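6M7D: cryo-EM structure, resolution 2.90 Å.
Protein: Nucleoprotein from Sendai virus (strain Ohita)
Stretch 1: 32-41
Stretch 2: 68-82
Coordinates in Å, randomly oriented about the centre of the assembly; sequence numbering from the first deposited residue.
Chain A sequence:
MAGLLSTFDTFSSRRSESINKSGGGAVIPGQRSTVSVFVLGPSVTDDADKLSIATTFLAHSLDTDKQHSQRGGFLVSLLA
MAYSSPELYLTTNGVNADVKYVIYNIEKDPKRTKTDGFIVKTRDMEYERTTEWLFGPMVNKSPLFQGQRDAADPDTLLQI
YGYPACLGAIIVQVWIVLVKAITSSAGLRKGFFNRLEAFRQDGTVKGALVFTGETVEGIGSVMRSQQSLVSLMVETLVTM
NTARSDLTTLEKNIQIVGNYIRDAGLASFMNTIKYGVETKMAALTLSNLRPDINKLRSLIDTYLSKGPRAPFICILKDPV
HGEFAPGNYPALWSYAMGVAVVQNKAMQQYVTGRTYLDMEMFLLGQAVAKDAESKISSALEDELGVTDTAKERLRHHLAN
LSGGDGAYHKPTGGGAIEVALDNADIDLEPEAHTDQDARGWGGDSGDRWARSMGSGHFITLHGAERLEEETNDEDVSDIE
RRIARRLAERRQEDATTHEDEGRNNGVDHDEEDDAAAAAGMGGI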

ATOM      1  N   ARG A  32       6.781  22.652   8.398  1.00 13.04           N
ATOM      2  CA  ARG A  32       5.816  22.127   7.446  1.00 13.04           C
ATOM      3  C   ARG A  32       5.792  23.004   6.208  1.00 13.04           C
ATOM      4  O   ARG A  32       5.832  24.233   6.303  1.00 13.04           O
ATOM      5  CB  ARG A  32       4.412  22.044   8.055  1.00 13.04           C
ATOM      6  CG  ARG A  32       3.948  23.314   8.699  1.00 13.04           C
ATOM      7  CD  ARG A  32       2.446  23.358   8.809  1.00 13.04           C
ATOM      8  NE  ARG A  32       1.899  22.115   9.331  1.00 13.04           N
ATOM      9  CZ  ARG A  32       0.645  21.975   9.743  1.00 13.04           C
ATOM     10  NH1 ARG A  32      -0.185  23.005   9.697  1.00 13.04           N
ATOM     11  NH2 ARG A  32       0.221  20.807  10.204  1.00 13.04           N
ATOM     12  N   SER A  33       5.741  22.364   5.047  1.00 12.56           N
ATOM     13  CA  SER A  33       5.571  23.094   3.808  1.00 12.56           C
ATOM     14  C   SER A  33       4.114  23.500   3.643  1.00 12.56           C
ATOM     15  O   SER A  33       3.198  22.842   4.136  1.00 12.56           O
ATOM     16  CB  SER A  33       6.018  22.249   2.616  1.00 12.56           C
ATOM     17  OG  SER A  33       7.427  22.156   2.544  1.00 12.56           O
ATOM     18  N   THR A  34       3.905  24.607   2.946  1.00 13.67           N
ATOM     19  CA  THR A  34       2.568  25.079   2.614  1.00 13.67           C
ATOM     20  C   THR A  34       2.266  24.637   1.186  1.00 13.67           C
ATOM     21  O   THR A  34       3.005  24.965   0.255  1.00 13.67           O
ATOM     22  CB  THR A  34       2.455  26.593   2.794  1.00 13.67           C
ATOM     23  OG1 THR A  34       1.158  27.031   2.382  1.00 13.67           O
ATOM     24  CG2 THR A  34       3.536  27.341   2.016  1.00 13.67           C
ATOM     25  N   VAL A  35       1.205  23.859   1.024  1.00 11.09           N
ATOM     26  CA  VAL A  35       0.885  23.224  -0.245  1.00 11.09           C
ATOM     27  C   VAL A  35      -0.445  23.757  -0.749  1.00 11.09           C
ATOM     28  O   VAL A  35      -1.424  23.824   0.000  1.00 11.09           O
ATOM     29  CB  VAL A  35       0.845  21.692  -0.108  1.00 11.09           C
ATOM     30  CG1 VAL A  35       0.769  21.075  -1.455  1.00 11.09           C
ATOM     31  CG2 VAL A  35       2.075  21.194   0.617  1.00 11.09           C
ATOM     32  N   SER A  36      -0.477  24.131  -2.024  1.00 10.92           N
ATOM     33  CA  SER A  36      -1.693  24.605  -2.667  1.00 10.92           C
ATOM     34  C   SER A  36      -2.481  23.411  -3.182  1.00 10.92           C
ATOM     35  O   SER A  36      -1.974  22.630  -3.992  1.00 10.92           O
ATOM     36  CB  SER A  36      -1.367  25.562  -3.811  1.00 10.92           C
ATOM     37  OG  SER A  36      -0.421  26.533  -3.412  1.00 10.92           O
ATOM     38  N   VAL A  37      -3.713  23.272  -2.711  1.00  9.94           N
ATOM     39  CA  VAL A  37      -4.633  22.241  -3.170  1.00  9.94           C
ATOM     40  C   VAL A  37      -5.796  22.929  -3.864  1.00  9.94           C
ATOM     41  O   VAL A  37      -6.404  23.845  -3.304  1.00  9.94           O
ATOM     42  CB  VAL A  37      -5.125  21.363  -2.009  1.00  9.94           C
ATOM     43  CG1 VAL A  37      -6.142  20.365  -2.509  1.00  9.94           C
ATOM     44  CG2 VAL A  37      -3.968  20.652  -1.384  1.00  9.94           C
ATOM     45  N   PHE A  38      -6.106  22.486  -5.073  1.00  9.96           N
ATOM     46  CA  PHE A  38      -7.118  23.117  -5.905  1.00  9.96           C
ATOM     47  C   PHE A  38      -8.359  22.241  -5.939  1.00  9.96           C
ATOM     48  O   PHE A  38      -8.302  21.094  -6.390  1.00  9.96           O
ATOM     49  CB  PHE A  38      -6.578  23.359  -7.310  1.00  9.96           C
ATOM     50  CG  PHE A  38      -5.294  24.115  -7.324  1.00  9.96           C
ATOM     51  CD1 PHE A  38      -5.294  25.492  -7.365  1.00  9.96           C
ATOM     52  CD2 PHE A  38      -4.086  23.453  -7.274  1.00  9.96           C
ATOM     53  CE1 PHE A  38      -4.114  26.191  -7.366  1.00  9.96           C
ATOM     54  CE2 PHE A  38      -2.906  24.151  -7.277  1.00  9.96           C
ATOM     55  CZ  PHE A  38      -2.919  25.519  -7.324  1.00  9.96           C
ATOM     56  N   VAL A  39      -9.471  22.783  -5.459  1.00 10.30           N
ATOM     57  CA  VAL A  39     -10.754  22.097  -5.456  1.00 10.30           C
ATOM     58  C   VAL A  39     -11.638  22.751  -6.503  1.00 10.30           C
ATOM     59  O   VAL A  39     -11.420  23.909  -6.870  1.00 10.30           O
ATOM     60  CB  VAL A  39     -11.408  22.133  -4.066  1.00 10.30           C
ATOM     61  CG1 VAL A  39     -10.444  21.605  -3.028  1.00 10.30           C
ATOM     62  CG2 VAL A  39     -11.837  23.534  -3.717  1.00 10.30           C
ATOM     63  N   LEU A  40     -12.610  22.001  -7.010  1.00 11.81           N
ATOM     64  CA  LEU A  40     -13.519  22.550  -8.007  1.00 11.81           C
ATOM     65  C   LEU A  40     -14.726  23.178  -7.334  1.00 11.81           C
ATOM     66  O   LEU A  40     -15.429  22.526  -6.558  1.00 11.81           O
ATOM     67  CB  LEU A  40     -13.975  21.463  -8.974  1.00 11.81           C
ATOM     68  CG  LEU A  40     -12.900  20.705  -9.739  1.00 11.81           C
ATOM     69  CD1 LEU A  40     -13.501  20.071 -10.974  1.00 11.81           C
ATOM     70  CD2 LEU A  40     -11.772  21.629 -10.107  1.00 11.81           C
ATOM     71  N   GLY A  41     -14.964  24.440  -7.634  1.00 14.49           N
ATOM     72  CA  GLY A  41     -16.166  25.097  -7.192  1.00 14.49           C
ATOM     73  C   GLY A  41     -17.358  24.665  -8.010  1.00 14.49           C
ATOM     74  O   GLY A  41     -17.243  23.999  -9.048  1.00 14.49           O
ATOM     75  N   HIS A  68       8.353  18.757  -4.752  1.00  8.43           N
ATOM     76  CA  HIS A  68       7.670  17.477  -4.424  1.00  8.43           C
ATOM     77  C   HIS A  68       6.429  17.749  -3.569  1.00  8.43           C
ATOM     78  O   HIS A  68       5.411  17.071  -3.794  1.00  8.43           O
ATOM     79  CB  HIS A  68       8.649  16.490  -3.776  1.00  8.43           C
ATOM     80  CG  HIS A  68       9.406  15.675  -4.768  1.00  8.43           C
ATOM     81  ND1 HIS A  68       9.044  14.382  -5.089  1.00  8.43           N
ATOM     82  CD2 HIS A  68      10.489  15.963  -5.520  1.00  8.43           C
ATOM     83  CE1 HIS A  68       9.877  13.907  -5.990  1.00  8.43           C
ATOM     84  NE2 HIS A  68      10.772  14.857  -6.272  1.00  8.43           N
ATOM     85  N   SER A  69       6.509  18.687  -2.621  1.00  9.21           N
ATOM     86  CA  SER A  69       5.327  18.998  -1.829  1.00  9.21           C
ATOM     87  C   SER A  69       4.202  19.524  -2.707  1.00  9.21           C
ATOM     88  O   SER A  69       3.034  19.186  -2.501  1.00  9.21           O
ATOM     89  CB  SER A  69       5.677  20.007  -0.740  1.00  9.21           C
ATOM     90  OG  SER A  69       5.375  21.323  -1.158  1.00  9.21           O
ATOM     91  N   GLN A  70       4.535  20.331  -3.715  1.00  9.52           N
ATOM     92  CA  GLN A  70       3.498  20.860  -4.594  1.00  9.52           C
ATOM     93  C   GLN A  70       2.932  19.770  -5.492  1.00  9.52           C
ATOM     94  O   GLN A  70       1.731  19.743  -5.774  1.00  9.52           O
ATOM     95  CB  GLN A  70       4.045  22.017  -5.423  1.00  9.52           C
ATOM     96  CG  GLN A  70       2.950  22.880  -6.009  1.00  9.52           C
ATOM     97  CD  GLN A  70       1.761  23.023  -5.073  1.00  9.52           C
ATOM     98  OE1 GLN A  70       1.863  23.638  -4.013  1.00  9.52           O
ATOM     99  NE2 GLN A  70       0.630  22.446  -5.459  1.00  9.52           N
ATOM    100  N   ARG A  71       3.787  18.862  -5.961  1.00  8.37           N
ATOM    101  CA  ARG A  71       3.294  17.723  -6.724  1.00  8.37           C
ATOM    102  C   ARG A  71       2.405  16.836  -5.864  1.00  8.37           C
ATOM    103  O   ARG A  71       1.386  16.315  -6.335  1.00  8.37           O
ATOM    104  CB  ARG A  71       4.473  16.938  -7.287  1.00  8.37           C
ATOM    105  CG  ARG A  71       5.393  17.770  -8.137  1.00  8.37           C
ATOM    106  CD  ARG A  71       6.713  17.077  -8.346  1.00  8.37           C
ATOM    107  NE  ARG A  71       6.550  15.788  -9.000  1.00  8.37           N
ATOM    108  CZ  ARG A  71       7.557  14.999  -9.347  1.00  8.37           C
ATOM    109  NH1 ARG A  71       8.800  15.374  -9.104  1.00  8.37           N
ATOM    110  NH2 ARG A  71       7.324  13.841  -9.939  1.00  8.37           N
ATOM    111  N   GLY A  72       2.768  16.657  -4.597  1.00  6.97           N
ATOM    112  CA  GLY A  72       1.893  15.950  -3.685  1.00  6.97           C
ATOM    113  C   GLY A  72       0.577  16.662  -3.474  1.00  6.97           C
ATOM    114  O   GLY A  72      -0.453  16.021  -3.283  1.00  6.97           O
ATOM    115  N   GLY A  73       0.588  17.992  -3.517  1.00  7.26           N
ATOM    116  CA  GLY A  73      -0.654  18.737  -3.419  1.00  7.26           C
ATOM    117  C   GLY A  73      -1.509  18.633  -4.660  1.00  7.26           C
ATOM    118  O   GLY A  73      -2.734  18.678  -4.576  1.00  7.26           O
ATOM    119  N   PHE A  74      -0.885  18.484  -5.823  1.00  7.85           N
ATOM    120  CA  PHE A  74      -1.653  18.218  -7.035  1.00  7.85           C
ATOM    121  C   PHE A  74      -2.268  16.827  -6.997  1.00  7.85           C
ATOM    122  O   PHE A  74      -3.406  16.630  -7.439  1.00  7.85           O
ATOM    123  CB  PHE A  74      -0.772  18.380  -8.264  1.00  7.85           C
ATOM    124  CG  PHE A  74      -0.574  19.796  -8.661  1.00  7.85           C
ATOM    125  CD1 PHE A  74      -1.655  20.585  -8.983  1.00  7.85           C
ATOM    126  CD2 PHE A  74       0.687  20.349  -8.688  1.00  7.85           C
ATOM    127  CE1 PHE A  74      -1.479  21.890  -9.339  1.00  7.85           C
ATOM    128  CE2 PHE A  74       0.863  21.655  -9.042  1.00  7.85           C
ATOM    129  CZ  PHE A  74      -0.220  22.426  -9.369  1.00  7.85           C
ATOM    130  N   LEU A  75      -1.536  15.852  -6.466  1.00  5.83           N
ATOM    131  CA  LEU A  75      -2.124  14.534  -6.261  1.00  5.83           C
ATOM    132  C   LEU A  75      -3.245  14.584  -5.231  1.00  5.83           C
ATOM    133  O   LEU A  75      -4.251  13.886  -5.370  1.00  5.83           O
ATOM    134  CB  LEU A  75      -1.048  13.539  -5.843  1.00  5.83           C
ATOM    135  CG  LEU A  75      -0.244  12.971  -7.003  1.00  5.83           C
ATOM    136  CD1 LEU A  75       0.754  11.967  -6.501  1.00  5.83           C
ATOM    137  CD2 LEU A  75      -1.164  12.341  -8.017  1.00  5.83           C
ATOM    138  N   VAL A  76      -3.091  15.406  -4.196  1.00  6.10           N
ATOM    139  CA  VAL A  76      -4.141  15.573  -3.198  1.00  6.10           C
ATOM    140  C   VAL A  76      -5.368  16.222  -3.819  1.00  6.10           C
ATOM    141  O   VAL A  76      -6.505  15.855  -3.511  1.00  6.10           O
ATOM    142  CB  VAL A  76      -3.599  16.385  -2.008  1.00  6.10           C
ATOM    143  CG1 VAL A  76      -4.719  16.973  -1.196  1.00  6.10           C
ATOM    144  CG2 VAL A  76      -2.727  15.514  -1.139  1.00  6.10           C
ATOM    145  N   SER A  77      -5.154  17.192  -4.706  1.00  6.51           N
ATOM    146  CA  SER A  77      -6.245  17.794  -5.461  1.00  6.51           C
ATOM    147  C   SER A  77      -6.977  16.746  -6.283  1.00  6.51           C
ATOM    148  O   SER A  77      -8.212  16.698  -6.304  1.00  6.51           O
ATOM    149  CB  SER A  77      -5.690  18.882  -6.374  1.00  6.51           C
ATOM    150  OG  SER A  77      -5.287  20.012  -5.636  1.00  6.51           O
ATOM    151  N   LEU A  78      -6.218  15.908  -6.983  1.00  6.11           N
ATOM    152  CA  LEU A  78      -6.816  14.861  -7.797  1.00  6.11           C
ATOM    153  C   LEU A  78      -7.648  13.911  -6.949  1.00  6.11           C
ATOM    154  O   LEU A  78      -8.778  13.571  -7.313  1.00  6.11           O
ATOM    155  CB  LEU A  78      -5.720  14.106  -8.538  1.00  6.11           C
ATOM    156  CG  LEU A  78      -6.166  13.040  -9.525  1.00  6.11           C
ATOM    157  CD1 LEU A  78      -7.169  13.620 -10.487  1.00  6.11           C
ATOM    158  CD2 LEU A  78      -4.959  12.526 -10.261  1.00  6.11           C
ATOM    159  N   LEU A  79      -7.113  13.479  -5.811  1.00  6.42           N
ATOM    160  CA  LEU A  79      -7.859  12.565  -4.958  1.00  6.42           C
ATOM    161  C   LEU A  79      -9.064  13.238  -4.319  1.00  6.42           C
ATOM    162  O   LEU A  79     -10.046  12.564  -3.996  1.00  6.42           O
ATOM    163  CB  LEU A  79      -6.952  11.981  -3.882  1.00  6.42           C
ATOM    164  CG  LEU A  79      -5.668  11.304  -4.347  1.00  6.42           C
ATOM    165  CD1 LEU A  79      -4.625  11.394  -3.265  1.00  6.42           C
ATOM    166  CD2 LEU A  79      -5.920   9.871  -4.724  1.00  6.42           C
ATOM    167  N   ALA A  80      -9.012  14.553  -4.120  1.00  7.25           N
ATOM    168  CA  ALA A  80     -10.156  15.273  -3.583  1.00  7.25           C
ATOM    169  C   ALA A  80     -11.231  15.518  -4.627  1.00  7.25           C
ATOM    170  O   ALA A  80     -12.383  15.762  -4.262  1.00  7.25           O
ATOM    171  CB  ALA A  80      -9.706  16.603  -2.985  1.00  7.25           C
ATOM    172  N   MET A  81     -10.875  15.470  -5.911  1.00  8.97           N
ATOM    173  CA  MET A  81     -11.874  15.597  -6.967  1.00  8.97           C
ATOM    174  C   MET A  81     -12.958  14.533  -6.882  1.00  8.97           C
ATOM    175  O   MET A  81     -14.039  14.719  -7.444  1.00  8.97           O
ATOM    176  CB  MET A  81     -11.215  15.513  -8.337  1.00  8.97           C
ATOM    177  CG  MET A  81     -10.406  16.710  -8.699  1.00  8.97           C
ATOM    178  SD  MET A  81      -9.886  16.639 -10.407  1.00  8.97           S
ATOM    179  CE  MET A  81     -11.423  17.031 -11.216  1.00  8.97           C
ATOM    180  N   ALA A  82     -12.689  13.419  -6.205  1.00  7.22           N
ATOM    181  CA  ALA A  82     -13.644  12.329  -6.101  1.00  7.22           C
ATOM    182  C   ALA A  82     -14.817  12.649  -5.192  1.00  7.22           C
ATOM    183  O   ALA A  82     -15.772  11.872  -5.150  1.00  7.22           O
ATOM    184  CB  ALA A  82     -12.937  11.081  -5.586  1.00  7.22           C
TER

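Strand 33-40 runs along helix 68-80 in nearly the same direction, their axes 22° apart and 6.9 Å at closest approach. Three strand residues, Phe38, Val37 and Val35, cover the most surface.

Phe38 combines polar and apolar contact. Phe38 N donates to Ser77 OG at 2.7 Å, while Ser77 OG itself donates to Gly73 O, 3.1 Å away, one turn back along the helix. A small hydroxyl suits this buried site because it can accept from the strand and still satisfy a helix carbonyl. The ring of Phe38 lies nearly parallel to that of Phe74 but slid apart, so the two barely overlap; they meet at Phe38 CE2 and Phe74 CE1, 3.4 Å apart.

Val37 packs its compact branched side chain against the helix, with CG2 3.8 Å from Val76 CG1 and CG1 3.3 Å from Ser77 OG.

Val35 points toward the helix, and its CG1 comes within 3.4 Å of Gly73 CA. Glycine fits here because a CB would clash with that methyl.

At Ser36, between Val35 and Val37 in the strand, Gln70 uses its amide like a peptide group: Ser36 N donates to Gln70 OE1 at 3.1 Å, and Gln70 NE2 donates to Ser36 O at 3.0 Å. Both backbone polar groups of Ser36 are thereby satisfied.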